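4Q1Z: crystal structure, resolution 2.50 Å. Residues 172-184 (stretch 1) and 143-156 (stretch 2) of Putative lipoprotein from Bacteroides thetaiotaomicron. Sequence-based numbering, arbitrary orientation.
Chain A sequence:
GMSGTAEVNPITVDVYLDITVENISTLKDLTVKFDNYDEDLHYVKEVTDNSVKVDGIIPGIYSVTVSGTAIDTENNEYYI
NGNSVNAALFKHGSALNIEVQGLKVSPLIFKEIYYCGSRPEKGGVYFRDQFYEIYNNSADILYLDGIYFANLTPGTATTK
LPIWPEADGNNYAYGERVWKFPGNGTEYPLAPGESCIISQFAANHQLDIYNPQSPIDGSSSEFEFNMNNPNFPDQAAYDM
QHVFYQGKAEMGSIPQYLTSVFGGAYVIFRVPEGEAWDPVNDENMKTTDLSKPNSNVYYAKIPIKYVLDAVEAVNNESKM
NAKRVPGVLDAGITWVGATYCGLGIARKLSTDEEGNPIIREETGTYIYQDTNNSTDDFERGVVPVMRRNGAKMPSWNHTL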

# COMPACT_ATOMS: atom_id res chain seq x y z
N TYR A 172 9.77 11.48 13.41
CA TYR A 172 8.90 10.36 13.78
C TYR A 172 7.40 10.65 13.78
O TYR A 172 6.95 11.79 13.98
CB TYR A 172 9.24 9.87 15.21
CG TYR A 172 10.69 9.61 15.51
CD1 TYR A 172 11.28 8.38 15.24
CD2 TYR A 172 11.47 10.58 16.14
CE1 TYR A 172 12.62 8.13 15.54
CE2 TYR A 172 12.82 10.35 16.42
CZ TYR A 172 13.39 9.12 16.13
OH TYR A 172 14.70 8.87 16.46
N ALA A 173 6.65 9.55 13.61
CA ALA A 173 5.23 9.34 13.81
C ALA A 173 5.15 8.58 15.16
O ALA A 173 6.13 7.94 15.56
CB ALA A 173 4.64 8.54 12.65
N TYR A 174 4.06 8.71 15.90
CA TYR A 174 4.00 8.11 17.24
C TYR A 174 2.88 7.08 17.31
O TYR A 174 1.71 7.41 17.21
CB TYR A 174 3.85 9.23 18.28
CG TYR A 174 5.07 10.13 18.29
CD1 TYR A 174 5.18 11.21 17.40
CD2 TYR A 174 6.13 9.89 19.15
CE1 TYR A 174 6.33 11.99 17.36
CE2 TYR A 174 7.29 10.67 19.11
CZ TYR A 174 7.37 11.73 18.23
OH TYR A 174 8.48 12.53 18.23
N GLY A 175 3.29 5.81 17.42
CA GLY A 175 2.40 4.66 17.41
C GLY A 175 1.80 4.29 18.75
O GLY A 175 2.50 4.27 19.78
N GLU A 176 0.48 4.00 18.72
CA GLU A 176 -0.33 3.57 19.85
C GLU A 176 -0.05 2.07 20.08
O GLU A 176 0.40 1.68 21.17
CB GLU A 176 -1.81 3.84 19.56
CG GLU A 176 -2.71 3.59 20.76
CD GLU A 176 -4.16 3.43 20.38
OE1 GLU A 176 -4.84 4.47 20.21
OE2 GLU A 176 -4.62 2.27 20.22
N ARG A 177 -0.28 1.24 19.01
CA ARG A 177 -0.02 -0.21 18.97
C ARG A 177 0.72 -0.56 17.66
O ARG A 177 0.46 0.04 16.62
CB ARG A 177 -1.31 -1.05 19.13
CG ARG A 177 -1.00 -2.47 19.59
CD ARG A 177 -2.22 -3.37 19.64
NE ARG A 177 -3.23 -2.91 20.60
CZ ARG A 177 -3.33 -3.32 21.86
NH1 ARG A 177 -2.46 -4.20 22.35
NH2 ARG A 177 -4.28 -2.86 22.65
N VAL A 178 1.69 -1.48 17.75
CA VAL A 178 2.55 -1.95 16.65
C VAL A 178 2.47 -3.48 16.56
O VAL A 178 2.52 -4.18 17.58
CB VAL A 178 4.05 -1.48 16.78
CG1 VAL A 178 4.83 -1.74 15.50
CG2 VAL A 178 4.18 -0.01 17.22
N TRP A 179 2.28 -3.98 15.34
CA TRP A 179 2.25 -5.39 14.97
C TRP A 179 3.28 -5.60 13.88
O TRP A 179 3.73 -4.62 13.26
CB TRP A 179 0.86 -5.83 14.45
CG TRP A 179 -0.29 -5.62 15.38
CD1 TRP A 179 -1.03 -4.48 15.53
CD2 TRP A 179 -0.90 -6.61 16.22
NE1 TRP A 179 -2.01 -4.68 16.48
CE2 TRP A 179 -1.99 -6.00 16.87
CE3 TRP A 179 -0.63 -7.97 16.48
CZ2 TRP A 179 -2.84 -6.71 17.74
CZ3 TRP A 179 -1.43 -8.65 17.40
CH2 TRP A 179 -2.53 -8.02 18.00
N LYS A 180 3.64 -6.85 13.61
CA LYS A 180 4.50 -7.20 12.49
C LYS A 180 4.03 -8.49 11.85
O LYS A 180 3.33 -9.29 12.48
CB LYS A 180 6.01 -7.24 12.84
CG LYS A 180 6.51 -8.44 13.62
CD LYS A 180 8.02 -8.32 13.76
CE LYS A 180 8.58 -9.29 14.76
NZ LYS A 180 10.06 -9.22 14.80
N PHE A 181 4.39 -8.68 10.61
CA PHE A 181 4.08 -9.93 9.94
C PHE A 181 5.05 -10.97 10.46
O PHE A 181 6.24 -10.65 10.63
CB PHE A 181 4.21 -9.76 8.40
CG PHE A 181 3.07 -9.02 7.73
CD1 PHE A 181 1.95 -9.70 7.28
CD2 PHE A 181 3.15 -7.65 7.51
CE1 PHE A 181 0.91 -9.02 6.63
CE2 PHE A 181 2.12 -6.96 6.84
CZ PHE A 181 1.00 -7.65 6.43
N PRO A 182 4.61 -12.23 10.70
CA PRO A 182 5.58 -13.30 11.03
C PRO A 182 6.42 -13.68 9.79
O PRO A 182 6.31 -13.03 8.74
CB PRO A 182 4.68 -14.45 11.50
CG PRO A 182 3.39 -14.24 10.79
CD PRO A 182 3.24 -12.77 10.55
N GLY A 183 7.25 -14.71 9.89
CA GLY A 183 8.08 -15.16 8.78
C GLY A 183 9.56 -14.90 8.93
O GLY A 183 9.97 -13.87 9.47
N ASN A 184 10.38 -15.85 8.43
CA ASN A 184 11.85 -15.87 8.50
C ASN A 184 12.51 -14.85 7.55
O ASN A 184 13.68 -14.51 7.74
CB ASN A 184 12.38 -17.30 8.20
CG ASN A 184 12.43 -17.70 6.72
OD1 ASN A 184 11.50 -17.46 5.94
ND2 ASN A 184 13.53 -18.32 6.31
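Stretch 2, residues 143-156: YLDGIYFANLTPGT

Stretch 2 runs as a β-strand from Tyr-148 to Leu-152 alongside the later strand of stretch 1, which includes Val-178 to Lys-180, antiparallel to it, with 160° between their N-to-C directions and axes that approach to 4.4 Å. Because stretch 1 turns a corner at Glu-176, its earlier strand, from Tyr-172, crosses the same strand at 88°. Trp-179 and Phe-149 form a hydrogen-bonded pair and exchange two nearly linear bonds, Trp-179 N to Phe-149 O and Phe-149 N to Trp-179 O, both 2.8 Å. Asn-151 N makes a weak bond to Arg-177 O (3.4 Å); Glu-176 N donates to Asn-151 O (2.9 Å) and Thr-153 N to Tyr-174 O (2.9 Å).

Side chains alternate between the two faces of the sheet. On one, Val-178 packs against its partner Ala-150 and against Tyr-148, on the same face: with chi1 t, its CG1 is 3.7 Å from Tyr-148 CD2 and its CG2 4.2 Å from Ala-150 CB. Tyr-148, chi1 m, also lies against Lys-180, whose CB is 3.7 Å from Tyr-148 CD2. Lys-180 adopts p at chi1 and t at chi2 to chi4, an extended chain whose NZ makes weak bonds to two waters (3.5 Å each). One water donates to Gly-146 O (2.7 Å) and the other binds Tyr-148 OH (3.0 Å), so both bridge the stretches.

The opposite face carries Trp-179 and Phe-149. Their rotamers differ, m and t, and the rings meet at CD1 of Trp-179 and CD1 of Phe-149, 4.4 Å apart. Asn-151, chi1 p, brings its end nearer stretch 1, where ND2 donates a weak but straight bond to Glu-176 OE2 (3.3 Å). The CA-to-CB bond of Glu-176 points toward stretch 2, and with chi1 and chi2 t and chi3 at -82° its carboxylate reaches Asn-151 and Gly-155; its OE1 lies 3.5 Å from Gly-155 CA, where a CB on the glycine would clash with that oxygen.

Before the strand, a type II turn from Leu-144 to Ile-147, closed by Ile-147 N to Leu-144 O (3.1 Å), packs on Phe-181. Gly-146 occupies the turn with positive phi, which favours glycine. The CA-to-CB bond of Phe-181 (chi1 m) points toward stretch 2, and the ring receives Leu-144 CB over one face, 4.3 Å from CB to the ring centroid, while its CD2 is 4.1 Å from Ile-147 CB. Its backbone is held by Phe-181 N to Ile-147 O (2.9 Å) and a weak Gly-146 N to Phe-181 O bond (3.0 Å). At Gly-183, a CB would collide with Asp-145 OD2, which lies 3.4 Å from Gly-183 CA.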

# COMPACT_ATOMS: atom_id res chain seq x y z
N TYR A 143 8.50 -9.33 -0.22
CA TYR A 143 8.25 -10.23 0.89
C TYR A 143 7.70 -9.47 2.07
O TYR A 143 8.34 -8.53 2.55
CB TYR A 143 9.51 -11.01 1.27
CG TYR A 143 9.86 -12.05 0.24
CD1 TYR A 143 9.32 -13.34 0.31
CD2 TYR A 143 10.73 -11.77 -0.81
CE1 TYR A 143 9.67 -14.32 -0.62
CE2 TYR A 143 11.07 -12.73 -1.75
CZ TYR A 143 10.53 -14.01 -1.65
OH TYR A 143 10.85 -14.96 -2.59
N LEU A 144 6.52 -9.87 2.54
CA LEU A 144 5.84 -9.22 3.67
C LEU A 144 6.48 -9.54 5.02
O LEU A 144 6.20 -8.84 5.98
CB LEU A 144 4.36 -9.64 3.73
CG LEU A 144 3.44 -9.14 2.62
CD1 LEU A 144 2.15 -9.87 2.69
CD2 LEU A 144 3.20 -7.62 2.73
N ASP A 145 7.32 -10.56 5.09
CA ASP A 145 7.95 -11.01 6.34
C ASP A 145 8.55 -9.87 7.16
O ASP A 145 9.37 -9.10 6.67
CB ASP A 145 9.04 -12.04 6.03
CG ASP A 145 8.57 -13.20 5.21
OD1 ASP A 145 7.91 -12.97 4.19
OD2 ASP A 145 8.86 -14.35 5.60
N GLY A 146 8.12 -9.77 8.41
CA GLY A 146 8.63 -8.79 9.36
C GLY A 146 8.32 -7.33 9.14
O GLY A 146 8.89 -6.48 9.84
N ILE A 147 7.46 -7.01 8.13
CA ILE A 147 7.01 -5.64 7.87
C ILE A 147 6.05 -5.31 9.01
O ILE A 147 5.33 -6.20 9.49
CB ILE A 147 6.40 -5.47 6.46
CG1 ILE A 147 7.52 -5.39 5.39
CG2 ILE A 147 5.50 -4.22 6.37
CD1 ILE A 147 7.06 -5.44 4.00
N TYR A 148 6.11 -4.06 9.51
CA TYR A 148 5.30 -3.61 10.63
C TYR A 148 4.05 -2.90 10.19
O TYR A 148 4.00 -2.32 9.12
CB TYR A 148 6.12 -2.65 11.48
CG TYR A 148 7.30 -3.29 12.17
CD1 TYR A 148 8.54 -3.38 11.55
CD2 TYR A 148 7.17 -3.83 13.45
CE1 TYR A 148 9.62 -3.99 12.17
CE2 TYR A 148 8.24 -4.45 14.08
CZ TYR A 148 9.46 -4.52 13.44
OH TYR A 148 10.53 -5.14 14.06
N PHE A 149 3.04 -2.94 11.08
CA PHE A 149 1.75 -2.29 10.99
C PHE A 149 1.51 -1.57 12.29
O PHE A 149 1.61 -2.20 13.33
CB PHE A 149 0.61 -3.32 10.74
CG PHE A 149 -0.76 -2.70 10.63
CD1 PHE A 149 -1.43 -2.22 11.77
CD2 PHE A 149 -1.41 -2.61 9.40
CE1 PHE A 149 -2.67 -1.59 11.67
CE2 PHE A 149 -2.68 -2.03 9.31
CZ PHE A 149 -3.30 -1.51 10.44
N ALA A 150 1.13 -0.29 12.22
CA ALA A 150 0.79 0.50 13.40
C ALA A 150 -0.36 1.48 13.14
O ALA A 150 -0.59 1.93 12.00
CB ALA A 150 2.02 1.27 13.88
N ASN A 151 -1.09 1.82 14.22
CA ASN A 151 -2.07 2.90 14.27
C ASN A 151 -1.41 3.99 15.11
O ASN A 151 -0.64 3.69 16.03
CB ASN A 151 -3.45 2.47 14.78
CG ASN A 151 -3.54 2.18 16.26
OD1 ASN A 151 -3.04 1.17 16.73
ND2 ASN A 151 -4.18 3.06 17.01
N LEU A 152 -1.60 5.24 14.74
CA LEU A 152 -0.92 6.31 15.46
C LEU A 152 -1.82 6.93 16.51
O LEU A 152 -3.04 6.78 16.44
CB LEU A 152 -0.40 7.43 14.50
CG LEU A 152 0.30 7.06 13.18
CD1 LEU A 152 0.72 8.29 12.48
CD2 LEU A 152 1.54 6.19 13.40
N THR A 153 -1.21 7.65 17.45
CA THR A 153 -1.87 8.42 18.49
C THR A 153 -1.95 9.93 18.09
O THR A 153 -1.02 10.42 17.43
CB THR A 153 -1.14 8.24 19.84
OG1 THR A 153 -1.98 8.73 20.90
CG2 THR A 153 0.21 8.93 19.88
N PRO A 154 -2.98 10.70 18.53
CA PRO A 154 -4.20 10.30 19.28
C PRO A 154 -5.04 9.33 18.46
O PRO A 154 -5.23 9.61 17.28
CB PRO A 154 -4.93 11.65 19.49
CG PRO A 154 -3.86 12.70 19.32
CD PRO A 154 -3.00 12.15 18.24
N GLY A 155 -5.45 8.20 19.05
CA GLY A 155 -6.28 7.16 18.42
C GLY A 155 -7.40 7.74 17.57
O GLY A 155 -7.49 7.43 16.39
N THR A 156 -8.21 8.65 18.16
CA THR A 156 -9.24 9.43 17.47
C THR A 156 -8.68 10.82 17.22
O THR A 156 -8.05 11.39 18.09
CB THR A 156 -10.54 9.50 18.28
OG1 THR A 156 -10.86 8.19 18.77
CG2 THR A 156 -11.71 10.09 17.46
O HOH W 1 10.39 -7.58 11.75
O HOH W 2 10.25 -6.32 16.75